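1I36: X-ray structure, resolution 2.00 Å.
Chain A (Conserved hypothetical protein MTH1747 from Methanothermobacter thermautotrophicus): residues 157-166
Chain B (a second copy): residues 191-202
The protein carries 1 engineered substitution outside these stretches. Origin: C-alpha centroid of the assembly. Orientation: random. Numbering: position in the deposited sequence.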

# COMPACT_ATOMS: atom_id res chain seq x y z
N ALA A 157 -10.14 17.25 0.96
CA ALA A 157 -8.90 16.72 1.52
C ALA A 157 -8.97 15.21 1.63
O ALA A 157 -7.98 14.56 1.41
CB ALA A 157 -8.62 17.31 2.93
N ILE A 158 -10.07 14.69 2.17
CA ILE A 158 -10.25 13.25 2.29
C ILE A 158 -10.15 12.55 0.92
O ILE A 158 -9.52 11.48 0.77
CB ILE A 158 -11.63 12.91 2.91
CG1 ILE A 158 -11.64 13.29 4.39
CG2 ILE A 158 -11.91 11.38 2.78
CD1 ILE A 158 -13.07 13.62 4.93
N LYS A 159 -10.77 13.14 -0.10
CA LYS A 159 -10.74 12.55 -1.43
C LYS A 159 -9.31 12.49 -2.00
O LYS A 159 -8.86 11.46 -2.53
CB LYS A 159 -11.62 13.36 -2.39
CG LYS A 159 -11.56 12.84 -3.84
CD LYS A 159 -12.38 13.68 -4.76
CE LYS A 159 -12.08 13.31 -6.20
NZ LYS A 159 -10.65 13.65 -6.49
N MET A 160 -8.59 13.60 -1.85
CA MET A 160 -7.21 13.73 -2.32
C MET A 160 -6.28 12.79 -1.54
O MET A 160 -5.37 12.21 -2.11
CB MET A 160 -6.77 15.20 -2.13
CG MET A 160 -5.30 15.49 -2.30
SD MET A 160 -4.14 15.13 -0.88
CE MET A 160 -4.20 16.62 0.12
N LEU A 161 -6.52 12.65 -0.24
CA LEU A 161 -5.69 11.75 0.58
C LEU A 161 -5.87 10.29 0.19
O LEU A 161 -4.89 9.54 0.10
CB LEU A 161 -5.95 11.98 2.06
CG LEU A 161 -5.36 13.33 2.50
CD1 LEU A 161 -5.86 13.71 3.88
CD2 LEU A 161 -3.84 13.26 2.48
N ARG A 162 -7.11 9.90 -0.09
CA ARG A 162 -7.40 8.53 -0.52
C ARG A 162 -6.73 8.29 -1.86
O ARG A 162 -6.16 7.21 -2.10
CB ARG A 162 -8.90 8.28 -0.66
CG ARG A 162 -9.20 6.83 -1.11
CD ARG A 162 -10.67 6.43 -1.09
NE ARG A 162 -11.29 6.58 -2.41
CZ ARG A 162 -12.50 6.12 -2.73
NH1 ARG A 162 -13.24 5.45 -1.85
NH2 ARG A 162 -13.01 6.41 -3.93
N SER A 163 -6.81 9.28 -2.73
CA SER A 163 -6.23 9.22 -4.07
C SER A 163 -4.71 9.11 -3.98
O SER A 163 -4.09 8.29 -4.68
CB SER A 163 -6.64 10.48 -4.86
OG SER A 163 -6.01 10.49 -6.13
N SER A 164 -4.13 9.89 -3.09
CA SER A 164 -2.69 9.89 -2.88
C SER A 164 -2.20 8.50 -2.45
O SER A 164 -1.20 7.99 -2.96
CB SER A 164 -2.34 10.90 -1.80
OG SER A 164 -0.94 10.96 -1.64
N TYR A 165 -2.94 7.89 -1.54
CA TYR A 165 -2.56 6.56 -1.03
C TYR A 165 -2.70 5.48 -2.11
O TYR A 165 -1.73 4.77 -2.43
CB TYR A 165 -3.41 6.19 0.20
CG TYR A 165 -3.07 4.83 0.76
CD1 TYR A 165 -3.79 3.70 0.39
CD2 TYR A 165 -2.01 4.66 1.66
CE1 TYR A 165 -3.49 2.44 0.90
CE2 TYR A 165 -1.69 3.40 2.18
CZ TYR A 165 -2.43 2.30 1.80
OH TYR A 165 -2.12 1.04 2.28
N THR A 166 -3.88 5.40 -2.73
CA THR A 166 -4.11 4.38 -3.75
C THR A 166 -3.19 4.48 -4.96
O THR A 166 -2.77 3.45 -5.52
CB THR A 166 -5.60 4.27 -4.17
OG1 THR A 166 -6.01 5.47 -4.80
CG2 THR A 166 -6.48 4.02 -2.93
N GLU B 191 -11.33 5.18 7.23
CA GLU B 191 -12.59 4.58 6.84
C GLU B 191 -12.82 4.58 5.33
O GLU B 191 -13.42 3.64 4.81
CB GLU B 191 -13.77 5.24 7.55
CG GLU B 191 -13.87 4.91 9.02
CD GLU B 191 -14.94 5.72 9.75
OE1 GLU B 191 -15.94 6.12 9.10
OE2 GLU B 191 -14.78 5.97 10.97
N MET B 192 -12.37 5.62 4.62
CA MET B 192 -12.57 5.65 3.17
C MET B 192 -11.68 4.59 2.54
O MET B 192 -12.05 3.99 1.54
CB MET B 192 -12.24 7.02 2.56
CG MET B 192 -13.20 8.14 2.93
SD MET B 192 -14.93 7.74 2.69
CE MET B 192 -15.06 7.68 0.98
N LEU B 193 -10.53 4.36 3.16
CA LEU B 193 -9.58 3.36 2.68
C LEU B 193 -10.12 1.93 2.87
O LEU B 193 -9.97 1.09 1.97
CB LEU B 193 -8.23 3.52 3.37
CG LEU B 193 -7.43 4.73 2.84
CD1 LEU B 193 -6.15 4.90 3.59
CD2 LEU B 193 -7.17 4.53 1.35
N GLU B 194 -10.79 1.66 3.99
CA GLU B 194 -11.30 0.31 4.21
C GLU B 194 -12.35 -0.07 3.16
O GLU B 194 -12.66 -1.23 2.98
CB GLU B 194 -11.77 0.08 5.66
CG GLU B 194 -12.92 0.93 6.13
CD GLU B 194 -13.28 0.72 7.60
OE1 GLU B 194 -12.37 0.50 8.44
OE2 GLU B 194 -14.49 0.79 7.92
N TYR B 195 -12.79 0.92 2.39
CA TYR B 195 -13.75 0.73 1.32
C TYR B 195 -13.10 0.06 0.11
O TYR B 195 -13.75 -0.70 -0.61
CB TYR B 195 -14.30 2.09 0.85
CG TYR B 195 -15.71 2.40 1.28
CD1 TYR B 195 -15.97 3.01 2.50
CD2 TYR B 195 -16.80 2.09 0.45
CE1 TYR B 195 -17.27 3.32 2.89
CE2 TYR B 195 -18.10 2.39 0.83
CZ TYR B 195 -18.33 3.00 2.05
OH TYR B 195 -19.62 3.30 2.44
N THR B 196 -11.81 0.33 -0.12
CA THR B 196 -11.12 -0.23 -1.28
C THR B 196 -9.83 -1.02 -1.00
O THR B 196 -9.20 -1.53 -1.92
CB THR B 196 -10.84 0.89 -2.32
OG1 THR B 196 -10.46 0.31 -3.58
CG2 THR B 196 -9.73 1.82 -1.82
N GLU B 197 -9.45 -1.13 0.27
CA GLU B 197 -8.23 -1.85 0.64
C GLU B 197 -8.53 -3.14 1.42
O GLU B 197 -7.61 -3.88 1.78
CB GLU B 197 -7.29 -0.96 1.45
CG GLU B 197 -6.95 0.39 0.81
CD GLU B 197 -6.31 0.26 -0.57
OE1 GLU B 197 -5.21 -0.33 -0.67
OE2 GLU B 197 -6.91 0.75 -1.54
N GLY B 198 -9.81 -3.39 1.68
CA GLY B 198 -10.18 -4.59 2.41
C GLY B 198 -10.85 -4.34 3.75
O GLY B 198 -10.84 -3.22 4.28
N ASN B 199 -11.41 -5.41 4.31
CA ASN B 199 -12.12 -5.36 5.60
C ASN B 199 -11.20 -5.27 6.82
O ASN B 199 -11.39 -4.40 7.68
CB ASN B 199 -13.07 -6.58 5.73
N ASP B 200 -10.21 -6.17 6.91
CA ASP B 200 -9.27 -6.18 8.03
C ASP B 200 -8.14 -5.16 7.84
O ASP B 200 -7.10 -5.24 8.50
CB ASP B 200 -8.70 -7.59 8.23
N PHE B 201 -8.39 -4.19 6.97
CA PHE B 201 -7.43 -3.14 6.64
C PHE B 201 -6.92 -2.31 7.81
O PHE B 201 -5.75 -2.41 8.18
CB PHE B 201 -8.02 -2.20 5.58
CG PHE B 201 -7.14 -1.02 5.27
CD1 PHE B 201 -5.97 -1.18 4.54
CD2 PHE B 201 -7.47 0.26 5.73
CE1 PHE B 201 -5.13 -0.10 4.28
CE2 PHE B 201 -6.64 1.34 5.47
CZ PHE B 201 -5.47 1.17 4.75
N ARG B 202 -7.80 -1.49 8.38
CA ARG B 202 -7.46 -0.58 9.47
C ARG B 202 -6.66 -1.19 10.62
O ARG B 202 -5.77 -0.54 11.18
CB ARG B 202 -8.72 0.11 9.99
CG ARG B 202 -8.47 1.11 11.12
CD ARG B 202 -9.75 1.82 11.54
NE ARG B 202 -9.52 2.78 12.62
CZ ARG B 202 -9.50 2.48 13.92
NH1 ARG B 202 -9.71 1.23 14.32
NH2 ARG B 202 -9.25 3.42 14.82
O HOH W 1 -2.96 -1.09 0.87

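The contact packs a helical segment of chain A against the helix of chain B that contains B:Met192 and B:Leu193, with axes 10.1 Å apart at closest approach and crossing at -41°. It buries 429 Å², and no direct hydrogen bond spans it, so the evidence is mainly that of van der Waals fit.

A:Arg162 has the largest covered area, 87 Å². Its CA lies 6.5 Å from the CA of B:Leu193, the nearest CA-CA pair across the contact, and the aliphatic part of its side chain packs closely: CG lies 3.9 Å from B:Leu193 CD2, and CD is 4.0 Å from B:Met192 CB; A:Arg162 NH1 also comes within 4.4 Å of B:Tyr195 CB. The carbonyl B:Met192 O sits near the guanidinium plane, but its closest approach, 3.8 Å, is to the carbon A:Arg162 CD. NH2 is hydrogen-bonded elsewhere in the structure.

A:Tyr165, with 72 Å² covered, meets three residues. B:Leu193 CD1 lies over one ring face, while B:Glu197 OE1 approaches the ring edge, 3.6 Å from A:Tyr165 CE1. A:Tyr165 OH reaches the edge of the B:Phe201 ring, 3.8 Å from CE1. Water 1 links the polar ends, 2.7 Å from A:Tyr165 OH and donating to B:Glu197 OE1 at 2.8 Å; B:Glu197 is poorly ordered, which tempers this bridge.

B:Met192, with 66 Å² covered, also packs against A:Ile158, its CG 3.5 Å from A:Ile158 CG2.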